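Local coordinates for protein Afp3 (Serratia entomophila, PDB 6RBN) that probably forms, as a tail-sheath-family protein, part of the contractile sheath that surrounds the inner tube of the anti-feeding prophage, a phage-tail-like injection system, at residues G182-A187 with Q203-Y208. Sequence-based numbering, arbitrary orientation.
Sequences GYFLLA and QVAVYY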
ATOM      1  N   GLY D 182     -12.764  -0.661  62.944  1.00 84.19           N
ATOM      2  CA  GLY D 182     -11.921   0.403  62.451  1.00 84.19           C
ATOM      3  C   GLY D 182     -11.995   1.706  63.208  1.00 84.19           C
ATOM      4  O   GLY D 182     -11.537   2.727  62.683  1.00 84.19           O
ATOM      5  N   TYR D 183     -12.552   1.715  64.414  1.00 82.39           N
ATOM      6  CA  TYR D 183     -12.589   2.950  65.177  1.00 82.39           C
ATOM      7  C   TYR D 183     -11.237   3.204  65.827  1.00 82.39           C
ATOM      8  O   TYR D 183     -10.404   2.306  65.958  1.00 82.39           O
ATOM      9  CB  TYR D 183     -13.675   2.911  66.248  1.00 82.39           C
ATOM     10  CG  TYR D 183     -15.059   2.704  65.699  1.00 82.39           C
ATOM     11  CD1 TYR D 183     -15.662   3.672  64.915  1.00 82.39           C
ATOM     12  CD2 TYR D 183     -15.783   1.565  66.011  1.00 82.39           C
ATOM     13  CE1 TYR D 183     -16.932   3.490  64.414  1.00 82.39           C
ATOM     14  CE2 TYR D 183     -17.058   1.380  65.524  1.00 82.39           C
ATOM     15  CZ  TYR D 183     -17.623   2.344  64.724  1.00 82.39           C
ATOM     16  OH  TYR D 183     -18.893   2.162  64.234  1.00 82.39           O
ATOM     17  N   PHE D 184     -11.026   4.447  66.245  1.00 76.28           N
ATOM     18  CA  PHE D 184      -9.758   4.828  66.858  1.00 76.28           C
ATOM     19  C   PHE D 184     -10.063   5.858  67.934  1.00 76.28           C
ATOM     20  O   PHE D 184     -10.494   6.969  67.623  1.00 76.28           O
ATOM     21  CB  PHE D 184      -8.794   5.381  65.815  1.00 76.28           C
ATOM     22  CG  PHE D 184      -7.386   5.525  66.305  1.00 76.28           C
ATOM     23  CD1 PHE D 184      -6.559   4.420  66.393  1.00 76.28           C
ATOM     24  CD2 PHE D 184      -6.887   6.761  66.671  1.00 76.28           C
ATOM     25  CE1 PHE D 184      -5.261   4.541  66.834  1.00 76.28           C
ATOM     26  CE2 PHE D 184      -5.589   6.888  67.118  1.00 76.28           C
ATOM     27  CZ  PHE D 184      -4.776   5.774  67.198  1.00 76.28           C
ATOM     28  N   LEU D 185      -9.847   5.489  69.191  1.00 77.45           N
ATOM     29  CA  LEU D 185     -10.150   6.359  70.317  1.00 77.45           C
ATOM     30  C   LEU D 185      -8.992   7.308  70.589  1.00 77.45           C
ATOM     31  O   LEU D 185      -7.826   6.905  70.571  1.00 77.45           O
ATOM     32  CB  LEU D 185     -10.448   5.526  71.563  1.00 77.45           C
ATOM     33  CG  LEU D 185     -10.780   6.241  72.871  1.00 77.45           C
ATOM     34  CD1 LEU D 185     -12.036   7.058  72.743  1.00 77.45           C
ATOM     35  CD2 LEU D 185     -10.927   5.231  73.983  1.00 77.45           C
ATOM     36  N   LEU D 186      -9.319   8.571  70.839  1.00 76.63           N
ATOM     37  CA  LEU D 186      -8.341   9.580  71.232  1.00 76.63           C
ATOM     38  C   LEU D 186      -8.617   9.944  72.687  1.00 76.63           C
ATOM     39  O   LEU D 186      -9.373  10.870  72.981  1.00 76.63           O
ATOM     40  CB  LEU D 186      -8.408  10.801  70.333  1.00 76.63           C
ATOM     41  CG  LEU D 186      -8.014  10.590  68.878  1.00 76.63           C
ATOM     42  CD1 LEU D 186      -8.210  11.862  68.084  1.00 76.63           C
ATOM     43  CD2 LEU D 186      -6.583  10.125  68.807  1.00 76.63           C
ATOM     44  N   ALA D 187      -7.995   9.207  73.597  1.00 79.45           N
ATOM     45  CA  ALA D 187      -8.190   9.425  75.019  1.00 79.45           C
ATOM     46  C   ALA D 187      -7.281  10.542  75.515  1.00 79.45           C
ATOM     47  O   ALA D 187      -6.415  11.045  74.798  1.00 79.45           O
ATOM     48  CB  ALA D 187      -7.934   8.136  75.798  1.00 79.45           C
ATOM     49  N   GLN D 203      -5.965   0.527  69.343  1.00 78.01           N
ATOM     50  CA  GLN D 203      -6.891   1.479  68.755  1.00 78.01           C
ATOM     51  C   GLN D 203      -6.972   2.781  69.539  1.00 78.01           C
ATOM     52  O   GLN D 203      -7.873   3.583  69.292  1.00 78.01           O
ATOM     53  CB  GLN D 203      -8.285   0.860  68.667  1.00 78.01           C
ATOM     54  CG  GLN D 203      -8.378  -0.421  67.863  1.00 78.01           C
ATOM     55  CD  GLN D 203      -7.996  -0.242  66.416  1.00 78.01           C
ATOM     56  OE1 GLN D 203      -6.993  -0.779  65.961  1.00 78.01           O
ATOM     57  NE2 GLN D 203      -8.790   0.524  65.685  1.00 78.01           N
ATOM     58  N   VAL D 204      -6.069   3.003  70.493  1.00 77.90           N
ATOM     59  CA  VAL D 204      -6.180   4.104  71.444  1.00 77.90           C
ATOM     60  C   VAL D 204      -4.897   4.920  71.412  1.00 77.90           C
ATOM     61  O   VAL D 204      -3.798   4.359  71.470  1.00 77.90           O
ATOM     62  CB  VAL D 204      -6.467   3.588  72.870  1.00 77.90           C
ATOM     63  CG1 VAL D 204      -6.456   4.717  73.882  1.00 77.90           C
ATOM     64  CG2 VAL D 204      -7.802   2.901  72.911  1.00 77.90           C
ATOM     65  N   ALA D 205      -5.038   6.240  71.306  1.00 75.91           N
ATOM     66  CA  ALA D 205      -3.930   7.178  71.425  1.00 75.91           C
ATOM     67  C   ALA D 205      -4.269   8.192  72.507  1.00 75.91           C
ATOM     68  O   ALA D 205      -5.230   8.954  72.365  1.00 75.91           O
ATOM     69  CB  ALA D 205      -3.663   7.882  70.096  1.00 75.91           C
ATOM     70  N   VAL D 206      -3.485   8.203  73.574  1.00 77.67           N
ATOM     71  CA  VAL D 206      -3.687   9.098  74.709  1.00 77.67           C
ATOM     72  C   VAL D 206      -2.879  10.364  74.455  1.00 77.67           C
ATOM     73  O   VAL D 206      -1.846  10.320  73.788  1.00 77.67           O
ATOM     74  CB  VAL D 206      -3.283   8.377  76.014  1.00 77.67           C
ATOM     75  CG1 VAL D 206      -3.546   9.214  77.254  1.00 77.67           C
ATOM     76  CG2 VAL D 206      -3.992   7.040  76.114  1.00 77.67           C
ATOM     77  N   TYR D 207      -3.374  11.513  74.922  1.00 75.72           N
ATOM     78  CA  TYR D 207      -2.680  12.795  74.777  1.00 75.72           C
ATOM     79  C   TYR D 207      -2.776  13.538  76.102  1.00 75.72           C
ATOM     80  O   TYR D 207      -3.874  13.907  76.527  1.00 75.72           O
ATOM     81  CB  TYR D 207      -3.275  13.617  73.635  1.00 75.72           C
ATOM     82  CG  TYR D 207      -2.977  13.037  72.276  1.00 75.72           C
ATOM     83  CD1 TYR D 207      -1.797  13.343  71.612  1.00 75.72           C
ATOM     84  CD2 TYR D 207      -3.855  12.151  71.670  1.00 75.72           C
ATOM     85  CE1 TYR D 207      -1.517  12.805  70.374  1.00 75.72           C
ATOM     86  CE2 TYR D 207      -3.578  11.603  70.437  1.00 75.72           C
ATOM     87  CZ  TYR D 207      -2.406  11.932  69.795  1.00 75.72           C
ATOM     88  OH  TYR D 207      -2.131  11.392  68.564  1.00 75.72           O
ATOM     89  N   TYR D 208      -1.634  13.763  76.754  1.00 84.16           N
ATOM     90  CA  TYR D 208      -1.659  14.163  78.159  1.00 84.16           C
ATOM     91  C   TYR D 208      -2.028  15.619  78.465  1.00 84.16           C
ATOM     92  O   TYR D 208      -3.010  15.813  79.195  1.00 84.16           O
ATOM     93  CB  TYR D 208      -0.329  13.796  78.834  1.00 84.16           C
ATOM     94  CG  TYR D 208      -0.114  14.460  80.177  1.00 84.16           C
ATOM     95  CD1 TYR D 208      -0.884  14.128  81.278  1.00 84.16           C
ATOM     96  CD2 TYR D 208       0.888  15.401  80.341  1.00 84.16           C
ATOM     97  CE1 TYR D 208      -0.684  14.746  82.495  1.00 84.16           C
ATOM     98  CE2 TYR D 208       1.101  16.013  81.556  1.00 84.16           C
ATOM     99  CZ  TYR D 208       0.315  15.678  82.631  1.00 84.16           C
ATOM    100  OH  TYR D 208       0.527  16.285  83.846  1.00 84.16           O
TER
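Strands 185-187 and 204-207 run parallel, their axes 4.6 Å apart at closest approach and 24° from alignment, with Leu-185 paired to Val-204. Backbone bonds alternate between the chains: Leu-185 N gives to Gln-203 O, Ala-205 N to Leu-185 O along a nearly straight 3.0 Å path, Ala-187 N weakly to Ala-205 O, and Tyr-207 N to Ala-187 O from above the carbonyl plane. At the N-terminal end of the pairing, the Gln-203 amide adds a side-chain bond: its chain bends at chi2 (-62°) and brings NE2 to Tyr-183 O, almost along the C=O axis, while a weak bond ties the same nitrogen to Asp-354. One sheet face carries Leu-185, Ala-187, Val-204 and Val-206. Here Leu-185 and Val-204 point the same way side by side, Leu-185 CB lying 4.0 Å from Val-204 CG2, and Ala-187 CB touches Val-204 CG1 and Val-206 CG2. The other face carries Leu-186 and Ala-205. Phe-184, its CG anti to the backbone N (chi1 -168°), lays one ring face over Gln-203 O, with CD1 3.3 Å away, and brings CE2 up to Ala-205 CB; Leu-186 CD2 meets the Tyr-207 ring at its edge, 3.7 Å from CE2. The pair thus lies between Tyr-170 of helix 163-172, on Leu-185 and Ala-187, and Tyr-278 of helix 271-284 with Ile-347 of helix 347-364, on Leu-186 and Ala-205 respectively. Amides and carbonyls bond across the pair, Leu-186 O turns to Ser-271, and aliphatic groups on one face contrast with aromatic rings beside the other, where the Tyr-207 hydroxyl bonds to Tyr-278.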